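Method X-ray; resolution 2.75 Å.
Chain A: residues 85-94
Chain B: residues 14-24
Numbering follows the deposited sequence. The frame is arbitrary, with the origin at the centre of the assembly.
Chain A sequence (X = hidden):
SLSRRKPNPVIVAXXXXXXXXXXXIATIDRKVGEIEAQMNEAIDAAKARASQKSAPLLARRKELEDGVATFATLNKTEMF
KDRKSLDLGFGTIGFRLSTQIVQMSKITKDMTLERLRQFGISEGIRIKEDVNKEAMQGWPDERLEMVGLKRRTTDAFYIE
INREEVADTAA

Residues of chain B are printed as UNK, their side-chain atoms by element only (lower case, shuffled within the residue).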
ATOM      1  N   SER A  85     -24.837  -6.348 -28.493  1.00 89.58           N
ATOM      2  CA  SER A  85     -24.054  -7.436 -27.863  1.00 88.10           C
ATOM      3  C   SER A  85     -24.415  -8.859 -28.352  1.00 87.02           C
ATOM      4  O   SER A  85     -25.355  -9.509 -27.842  1.00 87.62           O
ATOM      5  CB  SER A  85     -24.205  -7.397 -26.342  1.00 88.04           C
ATOM      6  OG  SER A  85     -25.545  -7.686 -25.966  1.00 87.66           O
ATOM      7  N   LEU A  86     -23.636  -9.353 -29.310  1.00 84.53           N
ATOM      8  CA  LEU A  86     -23.818 -10.694 -29.855  1.00 81.71           C
ATOM      9  C   LEU A  86     -23.411 -11.807 -28.855  1.00 79.03           C
ATOM     10  O   LEU A  86     -22.239 -11.929 -28.523  1.00 78.73           O
ATOM     11  CB  LEU A  86     -23.001 -10.758 -31.150  1.00 81.98           C
ATOM     12  CG  LEU A  86     -22.795 -12.067 -31.883  1.00 82.73           C
ATOM     13  CD1 LEU A  86     -23.843 -12.229 -33.004  1.00 83.91           C
ATOM     14  CD2 LEU A  86     -21.349 -12.129 -32.404  1.00 81.17           C
ATOM     15  N   ASP A  87     -24.373 -12.599 -28.375  1.00 76.36           N
ATOM     16  CA  ASP A  87     -24.102 -13.818 -27.540  1.00 73.74           C
ATOM     17  C   ASP A  87     -23.367 -14.977 -28.239  1.00 72.36           C
ATOM     18  O   ASP A  87     -23.797 -15.422 -29.292  1.00 72.17           O
ATOM     19  CB  ASP A  87     -25.401 -14.398 -27.011  1.00 72.84           C
ATOM     20  CG  ASP A  87     -25.171 -15.410 -25.953  1.00 71.54           C
ATOM     21  OD1 ASP A  87     -24.116 -16.096 -26.032  1.00 66.63           O
ATOM     22  OD2 ASP A  87     -26.030 -15.474 -25.031  1.00 68.18           O
ATOM     23  N   LEU A  88     -22.278 -15.484 -27.667  1.00 70.23           N
ATOM     24  CA  LEU A  88     -21.555 -16.572 -28.355  1.00 68.54           C
ATOM     25  C   LEU A  88     -21.550 -17.919 -27.574  1.00 67.75           C
ATOM     26  O   LEU A  88     -20.690 -18.786 -27.784  1.00 66.82           O
ATOM     27  CB  LEU A  88     -20.148 -16.135 -28.785  1.00 67.68           C
ATOM     28  CG  LEU A  88     -19.989 -15.042 -29.845  1.00 68.13           C
ATOM     29  CD1 LEU A  88     -18.536 -14.809 -30.378  1.00 67.03           C
ATOM     30  CD2 LEU A  88     -20.894 -15.324 -31.004  1.00 69.80           C
ATOM     31  N   GLY A  89     -22.534 -18.055 -26.683  1.00 67.26           N
ATOM     32  CA  GLY A  89     -22.687 -19.183 -25.757  1.00 67.44           C
ATOM     33  C   GLY A  89     -21.668 -19.247 -24.645  1.00 67.89           C
ATOM     34  O   GLY A  89     -22.014 -19.339 -23.450  1.00 67.15           O
ATOM     35  N   PHE A  90     -20.405 -19.184 -25.057  1.00 68.70           N
ATOM     36  CA  PHE A  90     -19.278 -19.186 -24.142  1.00 69.91           C
ATOM     37  C   PHE A  90     -19.051 -17.825 -23.521  1.00 70.66           C
ATOM     38  O   PHE A  90     -18.361 -17.704 -22.496  1.00 71.09           O
ATOM     39  CB  PHE A  90     -18.031 -19.601 -24.872  1.00 70.03           C
ATOM     40  CG  PHE A  90     -17.942 -21.039 -25.073  1.00 70.52           C
ATOM     41  CD1 PHE A  90     -17.674 -21.553 -26.342  1.00 72.60           C
ATOM     42  CD2 PHE A  90     -18.151 -21.905 -23.991  1.00 68.91           C
ATOM     43  CE1 PHE A  90     -17.578 -22.934 -26.532  1.00 72.79           C
ATOM     44  CE2 PHE A  90     -18.076 -23.273 -24.150  1.00 70.38           C
ATOM     45  CZ  PHE A  90     -17.778 -23.807 -25.432  1.00 71.84           C
ATOM     46  N   GLY A  91     -19.625 -16.813 -24.155  1.00 70.26           N
ATOM     47  CA  GLY A  91     -19.755 -15.521 -23.542  1.00 70.76           C
ATOM     48  C   GLY A  91     -20.087 -14.506 -24.590  1.00 70.66           C
ATOM     49  O   GLY A  91     -20.188 -14.852 -25.753  1.00 70.92           O
ATOM     50  N   THR A  92     -20.251 -13.256 -24.169  1.00 70.51           N
ATOM     51  CA  THR A  92     -20.692 -12.196 -25.058  1.00 70.11           C
ATOM     52  C   THR A  92     -19.539 -11.378 -25.628  1.00 69.91           C
ATOM     53  O   THR A  92     -18.505 -11.217 -24.986  1.00 70.07           O
ATOM     54  CB  THR A  92     -21.650 -11.300 -24.328  1.00 70.12           C
ATOM     55  OG1 THR A  92     -22.798 -12.071 -23.957  1.00 69.74           O
ATOM     56  CG2 THR A  92     -22.068 -10.174 -25.217  1.00 71.02           C
ATOM     57  N   ILE A  93     -19.691 -10.904 -26.854  1.00 69.78           N
ATOM     58  CA  ILE A  93     -18.798  -9.882 -27.337  1.00 70.35           C
ATOM     59  C   ILE A  93     -19.612  -8.663 -27.675  1.00 71.51           C
ATOM     60  O   ILE A  93     -20.820  -8.643 -27.418  1.00 71.73           O
ATOM     61  CB  ILE A  93     -17.990 -10.279 -28.537  1.00 69.30           C
ATOM     62  CG1 ILE A  93     -18.921 -10.577 -29.711  1.00 70.51           C
ATOM     63  CG2 ILE A  93     -17.110 -11.407 -28.201  1.00 67.90           C
ATOM     64  CD1 ILE A  93     -18.229 -10.475 -31.062  1.00 70.73           C
ATOM     65  N   GLY A  94     -18.942  -7.660 -28.247  1.00 72.43           N
ATOM     66  CA  GLY A  94     -19.553  -6.340 -28.474  1.00 73.52           C
ATOM     67  C   GLY A  94     -18.802  -5.039 -28.120  1.00 74.04           C
ATOM     68  O   GLY A  94     -17.560  -5.012 -27.905  1.00 72.60           O
TER
ATOM     69  N   UNK B  14     -15.090 -15.543 -39.380  1.00 70.73           N
ATOM     70  CA  UNK B  14     -16.554 -15.656 -39.343  1.00 69.99           C
ATOM     71  C   UNK B  14     -17.122 -15.944 -37.973  1.00 68.88           C
ATOM     72  O   UNK B  14     -16.386 -16.207 -37.048  1.00 68.74           O
ATOM     73  c   UNK B  14     -17.047 -16.673 -40.390  1.00 71.04           C
ATOM     74  o   UNK B  14     -16.679 -19.044 -40.599  1.00 74.34           O
ATOM     75  o   UNK B  14     -17.584 -18.334 -38.744  1.00 76.01           O
ATOM     76  c   UNK B  14     -17.095 -18.116 -39.868  1.00 73.26           C
ATOM     77  N   UNK B  15     -18.433 -15.896 -37.819  1.00 68.09           N
ATOM     78  CA  UNK B  15     -18.985 -16.057 -36.475  1.00 67.98           C
ATOM     79  C   UNK B  15     -18.619 -17.379 -35.768  1.00 67.74           C
ATOM     80  O   UNK B  15     -18.380 -17.372 -34.590  1.00 67.66           O
ATOM     81  c   UNK B  15     -20.716 -14.259 -36.042  1.00 68.79           C
ATOM     82  c   UNK B  15     -20.895 -13.322 -37.286  1.00 75.05           C
ATOM     83  c   UNK B  15     -20.514 -15.730 -36.400  1.00 68.30           C
ATOM     84  c   UNK B  15     -21.266 -16.606 -35.361  1.00 68.93           C
ATOM     85  N   UNK B  16     -18.581 -18.510 -36.463  1.00 68.32           N
ATOM     86  CA  UNK B  16     -18.168 -19.791 -35.829  1.00 68.18           C
ATOM     87  C   UNK B  16     -16.734 -19.679 -35.242  1.00 67.45           C
ATOM     88  O   UNK B  16     -16.515 -20.014 -34.067  1.00 67.36           O
ATOM     89  n   UNK B  16     -19.511 -24.419 -35.637  1.00 81.76           N
ATOM     90  c   UNK B  16     -18.295 -20.980 -36.814  1.00 68.37           C
ATOM     91  n   UNK B  16     -19.421 -26.708 -36.210  1.00 82.99           N
ATOM     92  c   UNK B  16     -19.669 -22.988 -35.915  1.00 75.43           C
ATOM     93  n   UNK B  16     -19.930 -25.086 -37.801  1.00 84.62           N
ATOM     94  c   UNK B  16     -18.290 -22.378 -36.196  1.00 69.33           C
ATOM     95  c   UNK B  16     -19.608 -25.402 -36.550  1.00 84.61           C
ATOM     96  N   UNK B  17     -15.792 -19.172 -36.042  1.00 65.89           N
ATOM     97  CA  UNK B  17     -14.424 -18.893 -35.576  1.00 65.18           C
ATOM     98  C   UNK B  17     -14.277 -17.923 -34.391  1.00 65.04           C
ATOM     99  O   UNK B  17     -13.216 -17.844 -33.793  1.00 65.65           O
ATOM    100  c   UNK B  17     -12.416 -19.090 -38.770  1.00 68.09           C
ATOM    101  o   UNK B  17     -12.717 -19.727 -39.781  1.00 72.29           O
ATOM    102  c   UNK B  17     -13.571 -18.393 -36.720  1.00 64.09           C
ATOM    103  n   UNK B  17     -11.606 -18.038 -38.797  1.00 66.90           N
ATOM    104  c   UNK B  17     -12.960 -19.495 -37.444  1.00 65.29           C
ATOM    105  N   UNK B  18     -15.304 -17.151 -34.083  1.00 64.53           N
ATOM    106  CA  UNK B  18     -15.266 -16.336 -32.903  1.00 64.51           C
ATOM    107  C   UNK B  18     -15.598 -17.281 -31.761  1.00 64.55           C
ATOM    108  O   UNK B  18     -14.737 -17.576 -30.929  1.00 65.82           O
ATOM    109  c   UNK B  18     -16.236 -15.162 -32.991  1.00 64.02           C
ATOM    110  N   UNK B  19     -16.829 -17.774 -31.733  1.00 63.82           N
ATOM    111  CA  UNK B  19     -17.230 -18.921 -30.909  1.00 63.05           C
ATOM    112  C   UNK B  19     -16.062 -19.848 -30.505  1.00 61.55           C
ATOM    113  O   UNK B  19     -15.981 -20.220 -29.358  1.00 60.54           O
ATOM    114  c   UNK B  19     -19.544 -20.018 -31.073  1.00 67.67           C
ATOM    115  c   UNK B  19     -20.067 -21.395 -31.558  1.00 72.11           C
ATOM    116  o   UNK B  19     -20.226 -21.558 -32.800  1.00 74.07           O
ATOM    117  c   UNK B  19     -18.213 -19.726 -31.725  1.00 63.56           C
ATOM    118  o   UNK B  19     -20.274 -22.310 -30.712  1.00 70.63           O
ATOM    119  N   UNK B  20     -15.193 -20.196 -31.473  1.00 60.51           N
ATOM    120  CA  UNK B  20     -13.972 -20.979 -31.307  1.00 59.36           C
ATOM    121  C   UNK B  20     -13.084 -20.319 -30.274  1.00 59.84           C
ATOM    122  O   UNK B  20     -13.147 -20.657 -29.052  1.00 59.16           O
ATOM    123  N   UNK B  21     -12.275 -19.356 -30.737  1.00 59.24           N
ATOM    124  CA  UNK B  21     -11.620 -18.356 -29.819  1.00 58.52           C
ATOM    125  C   UNK B  21     -12.235 -18.191 -28.389  1.00 57.51           C
ATOM    126  O   UNK B  21     -11.569 -18.524 -27.424  1.00 57.12           O
ATOM    127  c   UNK B  21     -11.482 -17.004 -30.503  1.00 58.52           C
ATOM    128  N   UNK B  22     -13.487 -17.738 -28.246  1.00 56.67           N
ATOM    129  CA  UNK B  22     -14.076 -17.588 -26.896  1.00 56.85           C
ATOM    130  C   UNK B  22     -14.324 -18.887 -26.150  1.00 58.54           C
ATOM    131  O   UNK B  22     -14.976 -18.862 -25.094  1.00 59.18           O
ATOM    132  c   UNK B  22     -16.899 -15.008 -26.599  1.00 54.64           C
ATOM    133  c   UNK B  22     -14.636 -14.607 -27.421  1.00 55.26           C
ATOM    134  c   UNK B  22     -15.797 -15.536 -27.448  1.00 54.84           C
ATOM    135  c   UNK B  22     -15.431 -16.893 -26.892  1.00 56.03           C
ATOM    136  N   UNK B  23     -13.921 -20.037 -26.701  1.00 59.59           N
ATOM    137  CA  UNK B  23     -14.011 -21.280 -25.914  1.00 59.20           C
ATOM    138  C   UNK B  23     -12.599 -21.513 -25.356  1.00 59.32           C
ATOM    139  O   UNK B  23     -12.433 -21.800 -24.152  1.00 58.74           O
ATOM    140  c   UNK B  23     -14.447 -22.405 -26.747  1.00 58.24           C
ATOM    141  N   UNK B  24     -11.608 -21.343 -26.241  1.00 58.90           N
ATOM    142  CA  UNK B  24     -10.178 -21.308 -25.889  1.00 59.68           C
ATOM    143  C   UNK B  24      -9.826 -20.253 -24.807  1.00 59.44           C
ATOM    144  O   UNK B  24      -9.368 -20.601 -23.712  1.00 58.58           O
ATOM    145  c   UNK B  24      -7.152 -21.343 -28.217  1.00 65.04           C
ATOM    146  o   UNK B  24      -5.935 -21.061 -28.371  1.00 63.02           O
ATOM    147  c   UNK B  24      -7.859 -21.144 -26.893  1.00 61.45           C
ATOM    148  c   UNK B  24      -9.342 -21.068 -27.135  1.00 59.18           C
ATOM    149  o   UNK B  24      -7.871 -21.790 -29.133  1.00 69.47           O
TER

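Position 14 of chain B carries two side-chain carbons, the second bearing two oxygens, which makes it Asp B14. It lies out of reach of chain A and serves the helix that follows: its OD1 caps the first turn, accepting a very short bond of 2.5 Å from N of position 16 and a weak one of 3.3 Å from N of position 17.

At position 15 there are four carbons, forked at the first, with one arm two carbons long; this is Ile B15. Its CG1 lies 4.3 Å from Leu A86 CD2, a loose apolar contact at one end of the interface.

Position 16 shows three carbons, a nitrogen, and then a carbon carrying two more nitrogens, the guanidinium of Arg B16. Its CA-to-CB bond points away from chain A, and it makes no contact there. Position 17 has three carbons, the third carrying one oxygen and one nitrogen. This amide belongs to Gln B17, also out of reach.

A single carbon at position 18 points toward chain A and sits 3.5 Å from Leu A88 CD1. The residue is Ala B18; CD1 of Leu A88 also comes within 3.7 Å of N of position 19, so it lies close to the helix backbone.

Position 19 has three carbons, the third with two oxygens, and is Glu B19. Its CA-to-CB bond points sideways relative to the chain A stretch; its carboxylate forms no hydrogen bond to chain A, whereas its backbone O lies 3.7 Å from Phe A90 CD1, at the edge of the ring.

No side-chain atom is present at position 20, so it is Gly B20, on a side of the helix that does not touch chain A. The lone carbon of position 21 identifies Ala B21, which is buried but out of reach of the other stretch.

Four carbons forked at the second mark position 22 as Leu B22. Its CD1 lies 3.4 Å from Gly A91 O, 3.9 Å from Ile A93 CG2 and 4.1 Å from Leu A88 CB, while its backbone O approaches Phe A90 CB at 3.2 Å.

Position 23 again has one carbon, 3.2 Å from Phe A90 CE1, and is Ala B23; its CA lies over one face of the ring. Position 24, with three carbons and two oxygens on the third, is Glu B24, which makes no contact with chain A.

The contact is a helix packed against a turn, and no hydrogen bond crosses it. The turn is held by its own bonds: Leu A88 N to Gly A91 O (2.9 Å), Phe A90 N to Leu A88 O (2.8 Å) and Gly A89 N to Asp A87 OD1 (2.6 Å). Leu A88 and Phe A90 both point toward the helix, the first meeting Ala B18 and Leu B22, the second resting by Ala B23. Of the helix residues, Leu B22 has the largest area covered, so close apolar packing, rather than polar pairing, joins the two stretches.

Chain B, residues 14-24: DIRQAEGALAE
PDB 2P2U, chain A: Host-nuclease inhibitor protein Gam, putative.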